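Local coordinates for membrane protein (Acinetobacter baumannii AB307-0294, PDB 5DL5) that forms an outer-membrane beta-barrel channel of the OprD porin family and probably lets small molecules, including antibiotics, cross the outer membrane, at residues S324-N329 / A356-W361; K169-M172 / N177-A180; A250-A255 / P261-D266; Y208-D211 / E217-Y220. All blocks are in the same frame, centred on the assembly; numbering follows the deposited sequence.

Contact 1: S324-N329 / A356-W361; sequences SDFIGN and AFVYGW
Phe326 and Val358 make the apolar part of this contact, a CH-pi interaction in which a single methyl group sits over an aromatic face. Val358 CG1 lies 3.4 Å from the centroid of the Phe326 ring, only 10° off the ring normal, and CB follows it in at the ring's far corner, 3.6 Å from Phe326 CZ. With CG of Phe326 anti to its own carbonyl carbon (chi1 -61°), the ring lies between the strand and the Ser324 side of its own loop.

A second kind of approach is between ring edge and main chain. Gly360, with no side chain in the way, brings its CA close to the plane of the ring, 4.0 Å from Phe326 CD2, while its N stands 3.8 Å from Phe326 CE2.

The polar part lies within the loop. Ser324 OG accepts from Phe326 N (3.2 Å, 158°), an ST turn that also sets this oxygen over the ring face opposite Val358, offset toward the rim. The ring thus has a methyl over the centre of one face and a hydroxyl near the rim of the other.

The loop carrying Phe326 joins strands 289-300 and 332-341 and packs on strand 351-365. Glu374 and Glu376 of strand 371-384 bind Ser324 and touch Phe326, Ser333 of strand 332-341 meets the ring too, and Gln296 and Asn298 hold the Phe326 carbonyl.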
# COMPACT_ATOMS: atom_id res chain seq x y z
N SER A 324 -4.07 -12.22 1.31
CA SER A 324 -4.17 -12.33 -0.14
C SER A 324 -4.82 -11.12 -0.72
O SER A 324 -5.68 -10.50 -0.10
CB SER A 324 -5.01 -13.58 -0.55
OG SER A 324 -5.29 -13.55 -1.91
N ASP A 325 -4.43 -10.76 -1.94
CA ASP A 325 -5.04 -9.62 -2.60
C ASP A 325 -6.07 -10.00 -3.65
O ASP A 325 -6.61 -9.08 -4.32
CB ASP A 325 -3.98 -8.82 -3.27
CG ASP A 325 -3.11 -8.08 -2.24
OD1 ASP A 325 -3.62 -7.45 -1.31
OD2 ASP A 325 -1.92 -8.08 -2.47
N PHE A 326 -6.34 -11.28 -3.85
CA PHE A 326 -7.50 -11.66 -4.77
C PHE A 326 -7.30 -11.08 -6.17
O PHE A 326 -8.15 -10.51 -6.79
CB PHE A 326 -8.89 -11.38 -4.14
CG PHE A 326 -9.10 -12.19 -2.84
CD1 PHE A 326 -8.57 -11.75 -1.63
CD2 PHE A 326 -9.71 -13.44 -2.86
CE1 PHE A 326 -8.65 -12.56 -0.45
CE2 PHE A 326 -9.86 -14.25 -1.70
CZ PHE A 326 -9.24 -13.82 -0.51
N ILE A 327 -6.10 -11.38 -6.66
CA ILE A 327 -5.50 -10.75 -7.88
C ILE A 327 -5.07 -11.77 -8.86
O ILE A 327 -4.42 -11.44 -9.81
CB ILE A 327 -4.22 -9.90 -7.53
CG1 ILE A 327 -3.20 -10.76 -6.74
CG2 ILE A 327 -4.63 -8.56 -6.97
CD1 ILE A 327 -1.84 -10.07 -6.49
N GLY A 328 -5.50 -12.99 -8.75
CA GLY A 328 -5.22 -14.01 -9.73
C GLY A 328 -5.90 -13.75 -11.08
O GLY A 328 -6.87 -12.99 -11.23
N ASN A 329 -5.32 -14.41 -12.04
CA ASN A 329 -5.70 -14.34 -13.43
C ASN A 329 -7.20 -14.81 -13.56
O ASN A 329 -7.49 -15.90 -13.14
CB ASN A 329 -4.74 -15.13 -14.25
CG ASN A 329 -5.03 -15.08 -15.77
OD1 ASN A 329 -6.17 -15.09 -16.23
ND2 ASN A 329 -3.99 -15.23 -16.53
N ALA A 356 -13.75 -10.22 8.69
CA ALA A 356 -14.11 -10.31 7.33
C ALA A 356 -13.87 -11.72 6.79
O ALA A 356 -13.04 -12.49 7.31
CB ALA A 356 -13.26 -9.30 6.51
N PHE A 357 -14.64 -12.05 5.77
CA PHE A 357 -14.52 -13.29 5.02
C PHE A 357 -14.51 -12.95 3.52
O PHE A 357 -15.33 -12.18 3.13
CB PHE A 357 -15.64 -14.21 5.33
CG PHE A 357 -15.62 -15.44 4.50
CD1 PHE A 357 -14.70 -16.44 4.78
CD2 PHE A 357 -16.49 -15.62 3.42
CE1 PHE A 357 -14.62 -17.59 4.01
CE2 PHE A 357 -16.45 -16.80 2.66
CZ PHE A 357 -15.50 -17.77 2.96
N VAL A 358 -13.49 -13.43 2.78
CA VAL A 358 -13.35 -13.19 1.37
C VAL A 358 -13.14 -14.55 0.66
O VAL A 358 -12.39 -15.43 1.17
CB VAL A 358 -12.12 -12.29 1.02
CG1 VAL A 358 -12.21 -11.95 -0.48
CG2 VAL A 358 -12.14 -11.05 1.91
N TYR A 359 -13.90 -14.75 -0.42
CA TYR A 359 -13.88 -16.04 -1.16
C TYR A 359 -13.58 -15.67 -2.59
O TYR A 359 -14.32 -14.81 -3.18
CB TYR A 359 -15.26 -16.74 -1.01
CG TYR A 359 -15.31 -18.03 -1.73
CD1 TYR A 359 -14.57 -19.17 -1.29
CD2 TYR A 359 -16.06 -18.14 -2.88
CE1 TYR A 359 -14.59 -20.36 -2.02
CE2 TYR A 359 -16.08 -19.28 -3.62
CZ TYR A 359 -15.36 -20.40 -3.23
OH TYR A 359 -15.50 -21.50 -4.04
N GLY A 360 -12.63 -16.37 -3.18
CA GLY A 360 -12.14 -16.09 -4.53
C GLY A 360 -12.23 -17.33 -5.35
O GLY A 360 -11.97 -18.41 -4.84
N TRP A 361 -12.52 -17.19 -6.67
CA TRP A 361 -12.66 -18.36 -7.51
C TRP A 361 -12.38 -18.06 -8.96
O TRP A 361 -12.18 -16.89 -9.29
CB TRP A 361 -14.10 -18.94 -7.34
CG TRP A 361 -15.21 -18.15 -7.90
CD1 TRP A 361 -15.76 -18.31 -9.17
CD2 TRP A 361 -15.89 -17.03 -7.30
NE1 TRP A 361 -16.74 -17.35 -9.37
CE2 TRP A 361 -16.82 -16.56 -8.23
CE3 TRP A 361 -15.77 -16.33 -6.07
CZ2 TRP A 361 -17.71 -15.52 -7.93
CZ3 TRP A 361 -16.68 -15.22 -5.82
CH2 TRP A 361 -17.57 -14.84 -6.75

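Contact 2: K169-M172 / N177-A180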
# COMPACT_ATOMS: atom_id res chain seq x y z
N LYS A 169 14.18 6.21 -8.74
CA LYS A 169 14.67 5.19 -7.80
C LYS A 169 13.50 4.74 -6.97
O LYS A 169 12.62 5.56 -6.65
CB LYS A 169 15.76 5.72 -6.84
CG LYS A 169 17.09 6.16 -7.62
CD LYS A 169 18.15 6.48 -6.51
CE LYS A 169 19.49 6.84 -7.14
NZ LYS A 169 20.35 6.91 -5.89
N ASP A 170 13.56 3.49 -6.57
CA ASP A 170 12.53 2.91 -5.66
C ASP A 170 13.26 2.08 -4.65
O ASP A 170 14.01 1.24 -5.01
CB ASP A 170 11.58 2.09 -6.52
CG ASP A 170 10.56 1.26 -5.66
OD1 ASP A 170 10.32 1.58 -4.51
OD2 ASP A 170 10.07 0.25 -6.17
N GLN A 171 13.10 2.42 -3.38
CA GLN A 171 13.80 1.69 -2.30
C GLN A 171 12.74 1.04 -1.36
O GLN A 171 12.12 1.73 -0.54
CB GLN A 171 14.69 2.67 -1.46
CG GLN A 171 15.51 1.86 -0.39
CD GLN A 171 16.56 2.69 0.43
OE1 GLN A 171 16.49 3.85 0.52
NE2 GLN A 171 17.41 2.05 1.06
N MET A 172 12.55 -0.26 -1.52
CA MET A 172 11.52 -0.96 -0.77
C MET A 172 11.97 -1.16 0.69
O MET A 172 13.16 -0.98 1.04
CB MET A 172 11.20 -2.33 -1.39
CG MET A 172 9.76 -2.41 -1.87
SD MET A 172 8.58 -2.25 -0.53
CE MET A 172 8.76 -3.87 0.25
N ASN A 177 20.01 -0.96 -0.47
CA ASN A 177 20.40 -0.23 -1.70
C ASN A 177 19.34 0.78 -1.94
O ASN A 177 18.14 0.50 -1.68
CB ASN A 177 20.42 -1.24 -2.84
CG ASN A 177 21.10 -0.72 -4.12
OD1 ASN A 177 20.52 0.03 -4.96
ND2 ASN A 177 22.35 -1.18 -4.29
N THR A 178 19.72 1.94 -2.48
CA THR A 178 18.76 3.02 -2.70
C THR A 178 17.88 2.84 -3.96
O THR A 178 16.93 3.53 -4.11
CB THR A 178 19.52 4.33 -2.81
OG1 THR A 178 20.49 4.18 -3.85
CG2 THR A 178 20.36 4.55 -1.51
N ASP A 179 18.16 1.92 -4.85
CA ASP A 179 17.33 1.68 -5.98
C ASP A 179 17.11 0.15 -6.08
O ASP A 179 17.85 -0.60 -6.80
CB ASP A 179 17.94 2.25 -7.27
CG ASP A 179 16.92 2.33 -8.41
OD1 ASP A 179 15.72 2.12 -8.14
OD2 ASP A 179 17.27 2.60 -9.62
N ALA A 180 16.15 -0.32 -5.30
CA ALA A 180 15.85 -1.79 -5.19
C ALA A 180 14.46 -2.04 -4.68
O ALA A 180 14.12 -1.67 -3.57
CB ALA A 180 16.91 -2.57 -4.35
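Thr178 and Lys169 run side by side and point the same way, the extended lysine chain passing along the threonine until its NZ reaches Thr178 OG1 in a weak hydrogen bond of 3.4 Å. Nearer its root, Lys169 CB rests 3.7 Å from the Thr178 carbonyl oxygen, so the aliphatic part of the lysine packs on the returning main chain. Gln171, two residues on, uses the same returning chain: with CG anti to the backbone N (chi1 -176°) it extends past Thr178 and sets CG 3.2 Å from Asn177 O, while its NE2 is bound by Gln175 O.

One carboxylate bond and two main-chain bonds join the segments. Asp179 OD1 takes the N-H of Asp170 (3.0 Å) from well above the carboxylate plane, and Leu187 N gives the same oxygen a second bond. Ala180 N donates to Asp170 O in a short but bent bond (2.7 Å, 135°). Ala180 O accepts a nearly straight one from Met172 N (2.9 Å), which completes a single bridge between Gln171 and Ala180.

Asn177 OD1, accepting from Asp179 N at 3.0 Å, closes an Asx turn. The whole is a loop doubling back on the end of a beta-barrel strand, here strand 160-171 of an OprD-type porin.

Contact 3: A250-A255 / P261-D266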
# COMPACT_ATOMS: atom_id res chain seq x y z
N ALA A 250 8.59 -7.05 -19.08
CA ALA A 250 8.27 -6.96 -17.68
C ALA A 250 8.26 -8.29 -16.96
O ALA A 250 8.16 -9.33 -17.57
CB ALA A 250 6.94 -6.28 -17.50
N HIS A 251 8.27 -8.21 -15.63
CA HIS A 251 8.21 -9.31 -14.76
C HIS A 251 6.79 -9.55 -14.32
O HIS A 251 6.14 -8.67 -13.73
CB HIS A 251 9.11 -9.05 -13.55
CG HIS A 251 10.55 -9.17 -13.87
ND1 HIS A 251 11.36 -8.08 -14.17
CD2 HIS A 251 11.35 -10.26 -13.91
CE1 HIS A 251 12.59 -8.50 -14.39
NE2 HIS A 251 12.61 -9.80 -14.19
N THR A 252 6.29 -10.74 -14.60
CA THR A 252 4.93 -11.15 -14.11
C THR A 252 5.04 -12.63 -13.68
O THR A 252 6.10 -13.25 -13.96
CB THR A 252 3.88 -11.09 -15.27
OG1 THR A 252 4.31 -11.84 -16.41
CG2 THR A 252 3.58 -9.72 -15.68
N TYR A 253 3.96 -13.20 -13.11
CA TYR A 253 3.98 -14.60 -12.64
C TYR A 253 2.66 -15.30 -13.03
O TYR A 253 2.70 -16.48 -13.25
CB TYR A 253 4.26 -14.74 -11.19
CG TYR A 253 3.31 -13.93 -10.33
CD1 TYR A 253 3.59 -12.62 -10.06
CD2 TYR A 253 2.06 -14.49 -9.79
CE1 TYR A 253 2.76 -11.84 -9.25
CE2 TYR A 253 1.17 -13.70 -9.01
CZ TYR A 253 1.58 -12.38 -8.71
OH TYR A 253 0.81 -11.46 -7.99
N SER A 254 1.52 -14.63 -13.19
CA SER A 254 0.20 -15.36 -13.44
C SER A 254 -0.21 -15.33 -14.92
O SER A 254 -1.33 -15.58 -15.23
CB SER A 254 -0.84 -14.71 -12.47
OG SER A 254 -1.08 -13.35 -12.86
N ALA A 255 0.67 -15.01 -15.88
CA ALA A 255 0.24 -14.77 -17.26
C ALA A 255 -0.29 -16.03 -17.86
O ALA A 255 0.17 -17.10 -17.46
CB ALA A 255 1.37 -14.31 -18.16
N PRO A 261 9.54 -19.63 -23.40
CA PRO A 261 9.92 -20.92 -22.81
C PRO A 261 10.38 -20.83 -21.43
O PRO A 261 10.17 -21.75 -20.65
CB PRO A 261 11.10 -21.40 -23.72
CG PRO A 261 10.75 -20.83 -25.09
CD PRO A 261 10.00 -19.51 -24.79
N ASN A 262 11.03 -19.72 -21.13
CA ASN A 262 11.71 -19.52 -19.91
C ASN A 262 10.91 -18.78 -18.86
O ASN A 262 11.39 -18.56 -17.74
CB ASN A 262 12.99 -18.75 -20.27
CG ASN A 262 14.01 -18.80 -19.16
OD1 ASN A 262 14.03 -19.72 -18.37
ND2 ASN A 262 14.86 -17.80 -19.10
N TYR A 263 9.67 -18.41 -19.19
CA TYR A 263 8.78 -17.61 -18.31
C TYR A 263 8.68 -18.14 -16.86
O TYR A 263 8.73 -17.38 -15.84
CB TYR A 263 7.35 -17.60 -18.91
CG TYR A 263 6.35 -16.83 -18.14
CD1 TYR A 263 6.44 -15.42 -18.09
CD2 TYR A 263 5.34 -17.46 -17.37
CE1 TYR A 263 5.56 -14.67 -17.35
CE2 TYR A 263 4.41 -16.72 -16.69
CZ TYR A 263 4.54 -15.32 -16.67
OH TYR A 263 3.66 -14.53 -16.00
N ALA A 264 8.52 -19.45 -16.84
CA ALA A 264 8.70 -20.40 -15.72
C ALA A 264 9.76 -20.02 -14.75
O ALA A 264 9.57 -20.08 -13.56
CB ALA A 264 9.05 -21.80 -16.36
N ALA A 265 10.90 -19.64 -15.31
CA ALA A 265 12.08 -19.28 -14.58
C ALA A 265 12.36 -17.77 -14.45
O ALA A 265 12.85 -17.34 -13.45
CB ALA A 265 13.25 -19.95 -15.28
N ASP A 266 12.09 -17.00 -15.51
CA ASP A 266 12.43 -15.57 -15.64
C ASP A 266 11.32 -14.62 -15.11
O ASP A 266 11.59 -13.52 -14.60
CB ASP A 266 12.55 -15.24 -17.16
CG ASP A 266 13.87 -15.55 -17.70
OD1 ASP A 266 14.66 -16.14 -16.92
OD2 ASP A 266 14.14 -15.29 -18.93
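His251 and Thr252 open a contact within one of the long loops of this beta-barrel porin: the first part of the connection between strands 233-246 and 273-286 packs against the short helix 263-266 later in the same loop, and the phenol of Tyr263 is inserted into the bend. His251 meets the end of that helix with the edge of its imidazole, CD2 lying 3.3 Å from the Asp266 carbonyl oxygen and near the ring plane, while Arg185 touches the same side chain from elsewhere in the fold.

Thr252 supplies the first of the two bonds to the phenol. Its chi1 of 53° places OG1 between the backbone N and the carbonyl carbon, from where the hydroxyl meets the Tyr263 ring edge-on and in plane. OG1 and Tyr263 OH are 2.8 Å apart, and either could be the donor. The Thr252 backbone is also hydrogen-bonded to Gly267, just beyond the helix.

Tyr253 and Ser254 turn their side chains away from the helix, and Asp305 binds the backbone N of Tyr253 and the hydroxyl of Ser254. The chain meanwhile curls round the phenol, which brings Ala255 back to it. Ala255 CB packs 3.6 Å from Tyr263 CZ, oblique to the ring.

For its part, Tyr263 reaches into the curl with CG anti to its backbone N (chi1 -179°). Its hydroxyl oxygen, already paired with the threonine, is gripped a second time where Ala255 N donates to Tyr263 OH at 3.0 Å with an angle of 156°.

Contact 4: Y208-D211 / E217-Y220; sequences YGLD and ERHY
Tyr208 to Asp211 and Glu217 to Tyr220 pair in regular antiparallel register, the short strand axes 4.6 Å apart and 172° between their directions, with Tyr208-Tyr220 and Leu210-Arg218 as the hydrogen-bonded pairs. Two reciprocal N-H to carbonyl bonds close each pair, the shortest being Leu210 N to Arg218 O at 2.7 Å.

These four side chains share one face. Tyr208 and Tyr220 lie alongside one another, and Tyr220 CD2 comes to the edge of the Tyr208 ring, near its plane, 4.0 Å from Tyr208 CD1. Arg218 crosses Leu210 at a slant, its chain bent at chi3 (72°) so that NH2 passes 3.9 Å from Leu210 CD2. The guanidinium then reaches a salt bridge with Asp311 and the carbonyl of Val134, both in loops.

The other face carries Gly209, His219, Asp211 and Glu217. The His219 ring lies beside the glycine, oblique to it, CD2 of His219 3.8 Å from Gly209 CA. Asp211 OD2 and Glu217 OE2 stand 3.4 Å apart, their carboxylate planes 61° to each other, a closeness that might raise the pKa of one of them, though Lys245 makes a long, weak ion pair with Glu217.

Such a ladder, with its faces in alternation, is that of a beta hairpin in a porin barrel, here strands 203-212 and 216-229.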
# COMPACT_ATOMS: atom_id res chain seq x y z
N TYR A 208 -5.81 8.44 -12.22
CA TYR A 208 -4.36 8.56 -12.20
C TYR A 208 -3.79 7.65 -13.29
O TYR A 208 -4.38 6.64 -13.63
CB TYR A 208 -3.79 8.07 -10.84
CG TYR A 208 -4.07 8.94 -9.68
CD1 TYR A 208 -5.21 8.76 -8.94
CD2 TYR A 208 -3.22 9.96 -9.35
CE1 TYR A 208 -5.53 9.60 -7.87
CE2 TYR A 208 -3.48 10.83 -8.27
CZ TYR A 208 -4.65 10.62 -7.54
OH TYR A 208 -5.00 11.42 -6.49
N GLY A 209 -2.62 8.00 -13.77
CA GLY A 209 -1.86 7.28 -14.77
C GLY A 209 -0.40 7.08 -14.35
O GLY A 209 0.21 7.96 -13.65
N LEU A 210 0.16 5.95 -14.79
CA LEU A 210 1.54 5.65 -14.60
C LEU A 210 2.05 5.15 -15.95
O LEU A 210 1.49 4.21 -16.55
CB LEU A 210 1.79 4.54 -13.57
CG LEU A 210 3.16 3.89 -13.51
CD1 LEU A 210 4.32 4.79 -13.06
CD2 LEU A 210 3.13 2.74 -12.57
N ASP A 211 3.21 5.69 -16.35
CA ASP A 211 3.99 5.06 -17.42
C ASP A 211 5.41 4.82 -16.94
O ASP A 211 6.18 5.81 -16.71
CB ASP A 211 3.97 5.97 -18.65
CG ASP A 211 4.78 5.37 -19.85
OD1 ASP A 211 5.85 4.86 -19.66
OD2 ASP A 211 4.35 5.38 -20.97
N GLU A 217 2.32 0.19 -18.14
CA GLU A 217 1.43 1.33 -18.16
C GLU A 217 0.25 0.97 -17.31
O GLU A 217 -0.23 -0.19 -17.35
CB GLU A 217 1.01 1.71 -19.62
CG GLU A 217 2.22 1.95 -20.48
CD GLU A 217 1.92 2.15 -21.98
OE1 GLU A 217 0.89 1.62 -22.56
OE2 GLU A 217 2.80 2.82 -22.60
N ARG A 218 -0.17 1.91 -16.49
CA ARG A 218 -1.24 1.64 -15.56
C ARG A 218 -2.11 2.84 -15.33
O ARG A 218 -1.60 3.96 -15.22
CB ARG A 218 -0.67 1.13 -14.24
CG ARG A 218 -1.72 0.82 -13.19
CD ARG A 218 -1.22 -0.24 -12.19
NE ARG A 218 -0.27 0.26 -11.33
CZ ARG A 218 0.74 -0.45 -10.73
NH1 ARG A 218 1.02 -1.72 -10.98
NH2 ARG A 218 1.56 0.24 -10.00
N HIS A 219 -3.43 2.62 -15.37
CA HIS A 219 -4.38 3.64 -15.03
C HIS A 219 -5.27 3.20 -13.90
O HIS A 219 -5.57 2.00 -13.80
CB HIS A 219 -5.17 4.03 -16.29
CG HIS A 219 -4.30 4.57 -17.40
ND1 HIS A 219 -3.73 3.77 -18.37
CD2 HIS A 219 -3.84 5.83 -17.64
CE1 HIS A 219 -3.00 4.51 -19.18
NE2 HIS A 219 -3.04 5.76 -18.75
N TYR A 220 -5.73 4.15 -13.09
CA TYR A 220 -6.60 3.86 -11.93
C TYR A 220 -7.70 4.91 -12.01
O TYR A 220 -7.46 6.08 -12.32
CB TYR A 220 -5.85 4.04 -10.61
CG TYR A 220 -6.70 4.03 -9.32
CD1 TYR A 220 -7.05 2.83 -8.71
CD2 TYR A 220 -7.11 5.20 -8.76
CE1 TYR A 220 -7.79 2.81 -7.58
CE2 TYR A 220 -7.92 5.18 -7.63
CZ TYR A 220 -8.16 3.99 -7.03
OH TYR A 220 -8.90 3.92 -5.91

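Contacts 1 and 4 are buried, whereas contacts 2 and 3 are partly so, and contact 3 lies farthest from the centre of the chain, about 24 Å. Contacts 1, 2 and 4 all reach the barrel's strands, but only contact 4 pairs two of them, by regular backbone bonds. Contact 1 sets a loop against a strand by aromatic and methyl packing, contact 2 fastens a loop to a strand end by mixed backbone and carboxylate bonds, and contact 3 gathers one loop round a phenol. Contacts 1 and 3 also touch: Asn329 ND2 is 3.0 Å from Ser254 O, probably a hydrogen bond, and Ile327 packs on Tyr253. The remaining pairs stay apart.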